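Local coordinates for protein RNA-dependent RNA polymerase (Toscana virus, PDB 6QW5) that probably replicates and transcribes the viral RNA genome and, through its N-terminal endonuclease domain, cleaves capped host RNAs to supply primers, at residues A[89-94]-A[112-117]. Residues are numbered along the deposited sequence; the frame is centred on the assembly and turned at random.
Sequences TTDKKF and SPDMII. With MN (manganese (II) ion), chain D; MN (manganese (II) ion), chain C; XI7 (2-4-dioxo-4-phenylbutanoic acid), chain E.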
loop_
_atom_site.group_PDB
_atom_site.type_symbol
_atom_site.label_atom_id
_atom_site.label_comp_id
_atom_site.label_asym_id
_atom_site.label_seq_id
_atom_site.Cartn_x
_atom_site.Cartn_y
_atom_site.Cartn_z
ATOM N N THR A 89 8.224 -3.215 2.441
ATOM C CA THR A 89 7.422 -4.279 3.015
ATOM C C THR A 89 6.147 -3.638 3.536
ATOM O O THR A 89 6.022 -2.413 3.556
ATOM C CB THR A 89 8.170 -4.983 4.151
ATOM O OG1 THR A 89 7.254 -5.780 4.917
ATOM C CG2 THR A 89 8.814 -3.946 5.056
ATOM N N THR A 90 5.201 -4.458 3.982
ATOM C CA THR A 90 4.016 -3.920 4.640
ATOM C C THR A 90 3.834 -4.594 6.001
ATOM O O THR A 90 4.629 -5.450 6.418
ATOM C CB THR A 90 2.753 -4.074 3.774
ATOM O OG1 THR A 90 2.593 -5.440 3.364
ATOM C CG2 THR A 90 2.818 -3.180 2.537
ATOM N N ASP A 91 2.785 -4.153 6.702
ATOM C CA ASP A 91 2.372 -4.632 8.020
ATOM C C ASP A 91 3.344 -4.245 9.137
ATOM O O ASP A 91 4.422 -4.827 9.269
ATOM C CB ASP A 91 2.148 -6.140 7.977
ATOM C CG ASP A 91 1.018 -6.536 7.027
ATOM O OD1 ASP A 91 0.327 -5.648 6.489
ATOM O OD2 ASP A 91 0.820 -7.755 6.809
ATOM N N LYS A 92 2.953 -3.252 9.947
ATOM C CA LYS A 92 3.622 -2.879 11.189
ATOM C C LYS A 92 2.578 -2.848 12.296
ATOM O O LYS A 92 1.513 -2.250 12.115
ATOM C CB LYS A 92 4.295 -1.499 11.073
ATOM C CG LYS A 92 5.240 -1.185 12.219
ATOM C CD LYS A 92 6.269 -0.131 11.842
ATOM C CE LYS A 92 7.517 -0.280 12.699
ATOM N NZ LYS A 92 8.611 0.654 12.292
ATOM N N LYS A 93 2.874 -3.467 13.436
ATOM C CA LYS A 93 1.907 -3.533 14.530
ATOM C C LYS A 93 1.843 -2.222 15.314
ATOM O O LYS A 93 2.865 -1.567 15.544
ATOM C CB LYS A 93 2.249 -4.685 15.474
ATOM C CG LYS A 93 1.822 -6.046 14.940
ATOM C CD LYS A 93 2.307 -7.179 15.830
ATOM C CE LYS A 93 2.520 -8.457 15.036
ATOM N NZ LYS A 93 1.304 -8.867 14.298
ATOM N N PHE A 94 0.623 -1.849 15.733
ATOM C CA PHE A 94 0.437 -0.612 16.496
ATOM C C PHE A 94 1.327 -0.558 17.724
ATOM O O PHE A 94 1.852 0.504 18.070
ATOM C CB PHE A 94 -1.022 -0.463 16.926
ATOM C CG PHE A 94 -1.918 0.054 15.840
ATOM C CD1 PHE A 94 -1.825 1.363 15.415
ATOM C CD2 PHE A 94 -2.855 -0.776 15.244
ATOM C CE1 PHE A 94 -2.656 1.843 14.410
ATOM C CE2 PHE A 94 -3.687 -0.305 14.242
ATOM C CZ PHE A 94 -3.587 0.999 13.826
ATOM N N SER A 112 -2.089 -4.645 12.386
ATOM C CA SER A 112 -0.909 -4.231 11.636
ATOM C C SER A 112 -1.325 -3.718 10.261
ATOM O O SER A 112 -1.387 -4.479 9.297
ATOM C CB SER A 112 0.098 -5.379 11.499
ATOM O OG SER A 112 -0.553 -6.580 11.123
ATOM N N PRO A 113 -1.616 -2.422 10.157
ATOM C CA PRO A 113 -1.856 -1.840 8.825
ATOM C C PRO A 113 -0.575 -1.893 8.003
ATOM O O PRO A 113 0.506 -2.201 8.506
ATOM C CB PRO A 113 -2.307 -0.402 9.117
ATOM C CG PRO A 113 -1.953 -0.148 10.560
ATOM C CD PRO A 113 -1.763 -1.457 11.256
ATOM N N ASP A 114 -0.718 -1.626 6.699
ATOM C CA ASP A 114 0.406 -1.798 5.785
ATOM C C ASP A 114 1.556 -0.846 6.093
ATOM O O ASP A 114 2.712 -1.200 5.866
ATOM C CB ASP A 114 -0.054 -1.620 4.334
ATOM C CG ASP A 114 -0.874 -2.795 3.840
ATOM O OD1 ASP A 114 -0.593 -3.954 4.235
ATOM O OD2 ASP A 114 -1.820 -2.555 3.076
HETATM N N MSE A 115 1.276 0.363 6.579
HETATM C CA MSE A 115 2.349 1.277 6.991
HETATM C C MSE A 115 1.949 2.065 8.237
HETATM O O MSE A 115 0.798 2.468 8.388
HETATM C CB MSE A 115 2.724 2.274 5.882
HETATM C CG MSE A 115 2.971 1.698 4.486
HETATM SE SE MSE A 115 3.510 3.123 3.251
HETATM C CE MSE A 115 5.452 3.134 3.629
ATOM N N ILE A 116 2.902 2.293 9.133
ATOM C CA ILE A 116 2.730 3.238 10.239
ATOM C C ILE A 116 3.987 4.091 10.236
ATOM O O ILE A 116 5.078 3.588 10.535
ATOM C CB ILE A 116 2.527 2.549 11.598
ATOM C CG1 ILE A 116 1.388 1.539 11.534
ATOM C CG2 ILE A 116 2.198 3.566 12.684
ATOM C CD1 ILE A 116 1.061 0.919 12.870
ATOM N N ILE A 117 3.852 5.357 9.848
ATOM C CA ILE A 117 4.987 6.251 9.656
ATOM C C ILE A 117 4.941 7.352 10.711
ATOM O O ILE A 117 3.961 8.103 10.794
ATOM C CB ILE A 117 4.992 6.850 8.247
ATOM C CG1 ILE A 117 4.849 5.729 7.203
ATOM C CG2 ILE A 117 6.243 7.702 8.047
ATOM C CD1 ILE A 117 4.390 6.199 5.846
HETATM MN MN MN D . -1.127 -5.728 5.076
HETATM MN MN MN C . -3.421 -4.110 2.700
HETATM O O8 XI7 E . -2.785 -5.743 3.870
HETATM C C9 XI7 E . -3.700 -6.728 3.729
HETATM C C10 XI7 E . -4.806 -6.547 2.934
HETATM O O11 XI7 E . -5.026 -5.498 2.258
HETATM O O10 XI7 E . -5.676 -7.450 2.877
HETATM C C8 XI7 E . -3.551 -7.922 4.373
HETATM C C7 XI7 E . -2.450 -8.327 5.292
HETATM C C1 XI7 E . -2.410 -9.762 5.794
HETATM C C6 XI7 E . -3.459 -10.641 5.467
HETATM C C5 XI7 E . -3.465 -11.974 5.913
HETATM C C4 XI7 E . -2.414 -12.452 6.703
HETATM C C3 XI7 E . -1.367 -11.572 7.035
HETATM C C2 XI7 E . -1.365 -10.237 6.584
HETATM O O14 XI7 E . -1.648 -7.541 5.817
HETATM O O HOH W 1 0.221 -6.567 3.789
HETATM O O HOH W 2 -2.333 -4.726 6.615
#
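The carboxylate of Asp91 meets that of Asp114 over a shared manganese ion, the OD1 of Asp91 coming within 3.0 Å of the OD1 of Asp114. The OD1 atoms of Asp91 and Asp114 each lie 2.0 Å from this manganese, which explains their close approach. The CG of Asp91 stands beside its own backbone N, chi1 -63°, which carries the carboxylate back to the metal although the CB leads away from 112-117. Asp114 bridges both ions, its OD2 binding the second manganese at 2.3 Å; His79, Glu128, the carbonyl of Phe129 and the diketo acid complete that site. The diketo acid chelates the first ion through O8 and O14 and the second through O8 and O11, O8 bridging the pair, while waters 1 and 2 complete the first. Thr90 runs alongside Asp114, its CG2 3.7 Å from the CB of Asp114, and its OG1 is hydrogen-bonded to water 1 and to Asp80, tying a metal ligand to the second shell.

Next to the metal site, the backbone N of Lys92 donates to the Pro113 carbonyl almost head-on (C=O...N 172°), whereas the bond from Asp91 N to Asp114 O is weak. Farther along, the Phe94 ring receives the CD1 of Ile116 over one face and the CD of Pro113 obliquely, 4.2 Å from the ring centre in an off-centre CH-pi contact. The Lys92 carbonyl, buried against the CD1 of Ile116, accepts no conventional hydrogen bond but takes a CA-H...O contact from Ser112. A metal-binding acid just ahead of strand 115-118 and another on strand 124-131 characterise the PD-(D/E)XK nuclease fold, consistent with the His-containing active site of bunyaviral cap-snatching endonucleases.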